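Local coordinates for ancestral congerin Con-anc (PDB 3AJY), which is a reconstructed ancestral fish galectin that binds beta-galactoside sugars, here holding a glycan with a galactose unit, at residues S41-H45 and F109-K115. Numbering follows the deposited sequence.
With GAL (beta-D-galactopyranose), chain C.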
loop_
_atom_site.group_PDB
_atom_site.type_symbol
_atom_site.label_atom_id
_atom_site.label_comp_id
_atom_site.label_asym_id
_atom_site.label_seq_id
_atom_site.Cartn_x
_atom_site.Cartn_y
_atom_site.Cartn_z
ATOM N N SER A 41 -12.843 -3.603 13.845
ATOM C CA SER A 41 -12.204 -2.885 14.948
ATOM C C SER A 41 -11.428 -1.697 14.380
ATOM O O SER A 41 -10.266 -1.822 13.989
ATOM C CB SER A 41 -11.284 -3.825 15.735
ATOM O OG SER A 41 -10.825 -3.203 16.916
ATOM N N LEU A 42 -12.096 -0.556 14.335
ATOM C CA LEU A 42 -11.624 0.576 13.562
ATOM C C LEU A 42 -11.520 1.780 14.446
ATOM O O LEU A 42 -12.443 2.064 15.221
ATOM C CB LEU A 42 -12.594 0.893 12.419
ATOM C CG LEU A 42 -12.966 -0.162 11.378
ATOM C CD1 LEU A 42 -13.995 0.452 10.441
ATOM C CD2 LEU A 42 -11.730 -0.626 10.597
ATOM N N SER A 43 -10.391 2.477 14.328
ATOM C CA SER A 43 -10.209 3.773 14.956
ATOM C C SER A 43 -10.867 4.889 14.167
ATOM O O SER A 43 -11.322 5.885 14.754
ATOM C CB SER A 43 -8.719 4.078 15.140
ATOM O OG SER A 43 -8.201 3.355 16.251
ATOM N N LEU A 44 -10.894 4.743 12.841
ATOM C CA LEU A 44 -11.454 5.780 11.965
ATOM C C LEU A 44 -12.164 5.129 10.802
ATOM O O LEU A 44 -11.548 4.405 10.038
ATOM C CB LEU A 44 -10.364 6.694 11.382
ATOM C CG LEU A 44 -10.596 8.182 11.083
ATOM C CD1 LEU A 44 -9.720 8.666 9.910
ATOM C CD2 LEU A 44 -12.044 8.601 10.884
ATOM N N HIS A 45 -13.454 5.415 10.682
ATOM C CA HIS A 45 -14.256 5.019 9.534
ATOM C C HIS A 45 -14.684 6.357 8.932
ATOM O O HIS A 45 -15.398 7.129 9.562
ATOM C CB HIS A 45 -15.450 4.202 10.026
ATOM C CG HIS A 45 -16.590 4.099 9.059
ATOM N ND1 HIS A 45 -16.532 3.324 7.916
ATOM C CD2 HIS A 45 -17.853 4.592 9.114
ATOM C CE1 HIS A 45 -17.702 3.375 7.291
ATOM N NE2 HIS A 45 -18.519 4.138 7.996
ATOM N N PHE A 109 -10.947 14.003 14.199
ATOM C CA PHE A 109 -11.733 12.967 14.853
ATOM C C PHE A 109 -10.928 12.466 16.026
ATOM O O PHE A 109 -9.738 12.208 15.890
ATOM C CB PHE A 109 -12.033 11.814 13.872
ATOM C CG PHE A 109 -13.062 10.820 14.385
ATOM C CD1 PHE A 109 -14.399 11.170 14.467
ATOM C CD2 PHE A 109 -12.681 9.542 14.765
ATOM C CE1 PHE A 109 -15.354 10.272 14.937
ATOM C CE2 PHE A 109 -13.625 8.621 15.245
ATOM C CZ PHE A 109 -14.962 8.993 15.331
ATOM N N PRO A 110 -11.563 12.339 17.193
ATOM C CA PRO A 110 -10.887 11.762 18.350
ATOM C C PRO A 110 -10.228 10.394 18.131
ATOM O O PRO A 110 -10.792 9.506 17.480
ATOM C CB PRO A 110 -11.997 11.652 19.405
ATOM C CG PRO A 110 -13.294 11.897 18.675
ATOM C CD PRO A 110 -12.942 12.760 17.505
ATOM N N ASN A 111 -9.030 10.250 18.692
ATOM C CA ASN A 111 -8.357 8.966 18.808
ATOM C C ASN A 111 -8.892 8.209 20.050
ATOM O O ASN A 111 -8.232 8.128 21.092
ATOM C CB ASN A 111 -6.838 9.190 18.840
ATOM C CG ASN A 111 -6.032 7.908 18.634
ATOM O OD1 ASN A 111 -4.817 7.966 18.394
ATOM N ND2 ASN A 111 -6.683 6.750 18.750
ATOM N N ARG A 112 -10.096 7.651 19.914
ATOM C CA ARG A 112 -10.857 7.087 21.052
ATOM C C ARG A 112 -10.180 5.917 21.774
ATOM O O ARG A 112 -10.358 5.727 22.994
ATOM C CB ARG A 112 -12.267 6.686 20.613
ATOM C CG ARG A 112 -13.158 7.858 20.239
ATOM C CD ARG A 112 -14.395 7.406 19.462
ATOM N NE ARG A 112 -15.332 8.514 19.257
ATOM C CZ ARG A 112 -16.433 8.451 18.516
ATOM N NH1 ARG A 112 -16.758 7.324 17.885
ATOM N NH2 ARG A 112 -17.208 9.515 18.397
ATOM N N TYR A 113 -9.411 5.121 21.041
ATOM C CA TYR A 113 -8.768 3.977 21.666
ATOM C C TYR A 113 -7.275 4.236 21.898
ATOM O O TYR A 113 -6.515 3.323 22.216
ATOM C CB TYR A 113 -9.063 2.680 20.886
ATOM C CG TYR A 113 -10.523 2.619 20.430
ATOM C CD1 TYR A 113 -10.844 2.596 19.074
ATOM C CD2 TYR A 113 -11.576 2.638 21.364
ATOM C CE1 TYR A 113 -12.184 2.563 18.654
ATOM C CE2 TYR A 113 -12.930 2.621 20.953
ATOM C CZ TYR A 113 -13.217 2.578 19.591
ATOM O OH TYR A 113 -14.527 2.575 19.133
ATOM N N LYS A 114 -6.877 5.507 21.783
ATOM C CA LYS A 114 -5.525 5.928 22.148
ATOM C C LYS A 114 -4.484 5.076 21.444
ATOM O O LYS A 114 -3.494 4.646 22.041
ATOM C CB LYS A 114 -5.360 5.877 23.671
ATOM C CG LYS A 114 -6.361 6.791 24.397
ATOM C CD LYS A 114 -6.235 6.734 25.912
ATOM C CE LYS A 114 -7.118 7.812 26.549
ATOM N NZ LYS A 114 -6.554 8.361 27.823
ATOM N N LYS A 115 -4.731 4.815 20.162
ATOM C CA LYS A 115 -3.834 4.019 19.338
ATOM C C LYS A 115 -2.611 4.850 18.926
ATOM O O LYS A 115 -2.734 6.042 18.677
ATOM C CB LYS A 115 -4.581 3.486 18.116
ATOM C CG LYS A 115 -5.607 2.391 18.461
ATOM C CD LYS A 115 -4.885 1.166 19.040
ATOM C CE LYS A 115 -5.837 0.225 19.761
ATOM N NZ LYS A 115 -6.744 -0.489 18.821
HETATM C C1 GAL C . -24.220 2.817 9.551
HETATM C C2 GAL C . -23.780 2.052 8.308
HETATM C C3 GAL C . -22.391 1.448 8.500
HETATM C C4 GAL C . -21.413 2.526 8.986
HETATM C C5 GAL C . -21.964 3.219 10.236
HETATM C C6 GAL C . -21.045 4.323 10.790
HETATM O O2 GAL C . -24.711 1.033 8.030
HETATM O O3 GAL C . -21.968 0.916 7.259
HETATM O O4 GAL C . -21.201 3.471 7.954
HETATM O O5 GAL C . -23.242 3.761 9.964
HETATM O O6 GAL C . -21.575 4.828 12.009
HETATM O O HOH W 1 -8.206 0.510 16.117
HETATM O O HOH W 2 -8.621 5.193 18.128
HETATM O O HOH W 3 -10.992 6.721 17.161
#
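The strand carrying Ser41-His45 turns a corner at Ser43, where Ser43 and Leu44 form a classic beta bulge opposite Val35. Phe109-Lys115 leaves a strand end through an inverse gamma turn centred on Asn111 and a type I turn, closed by Lys114 N to Asn111 O (3.0 Å). The closest CA pair is Ser43-Asn111, 6.7 Å apart, and waters bridge the gap: one donates to Ser43 O (2.6 Å) and accepts from Arg112 N (3.0 Å); another joins Ser43 OG (2.7 Å) to Tyr113 N (3.0 Å). Serine suits this corner, its small hydroxyl reaching water in a buried place. Deeper in, Leu44 CD2 packs on Phe109 CD2 (4.0 Å), apolar bulk suited to a sandwich interior. Tyr113 lays its ring edge by Leu42 O (CE1, 3.5 Å), its hydroxyl hydrogen-bonded to Glu70 and Ser63. His45 NE2 is hydrogen-bonded to galactose O4 (2.8 Å). The contact joins the two sheets of the galectin beta-sandwich, strand 41-52 meeting edge strand 106-110, beside Phe97 and Ile99 of strand 96-101.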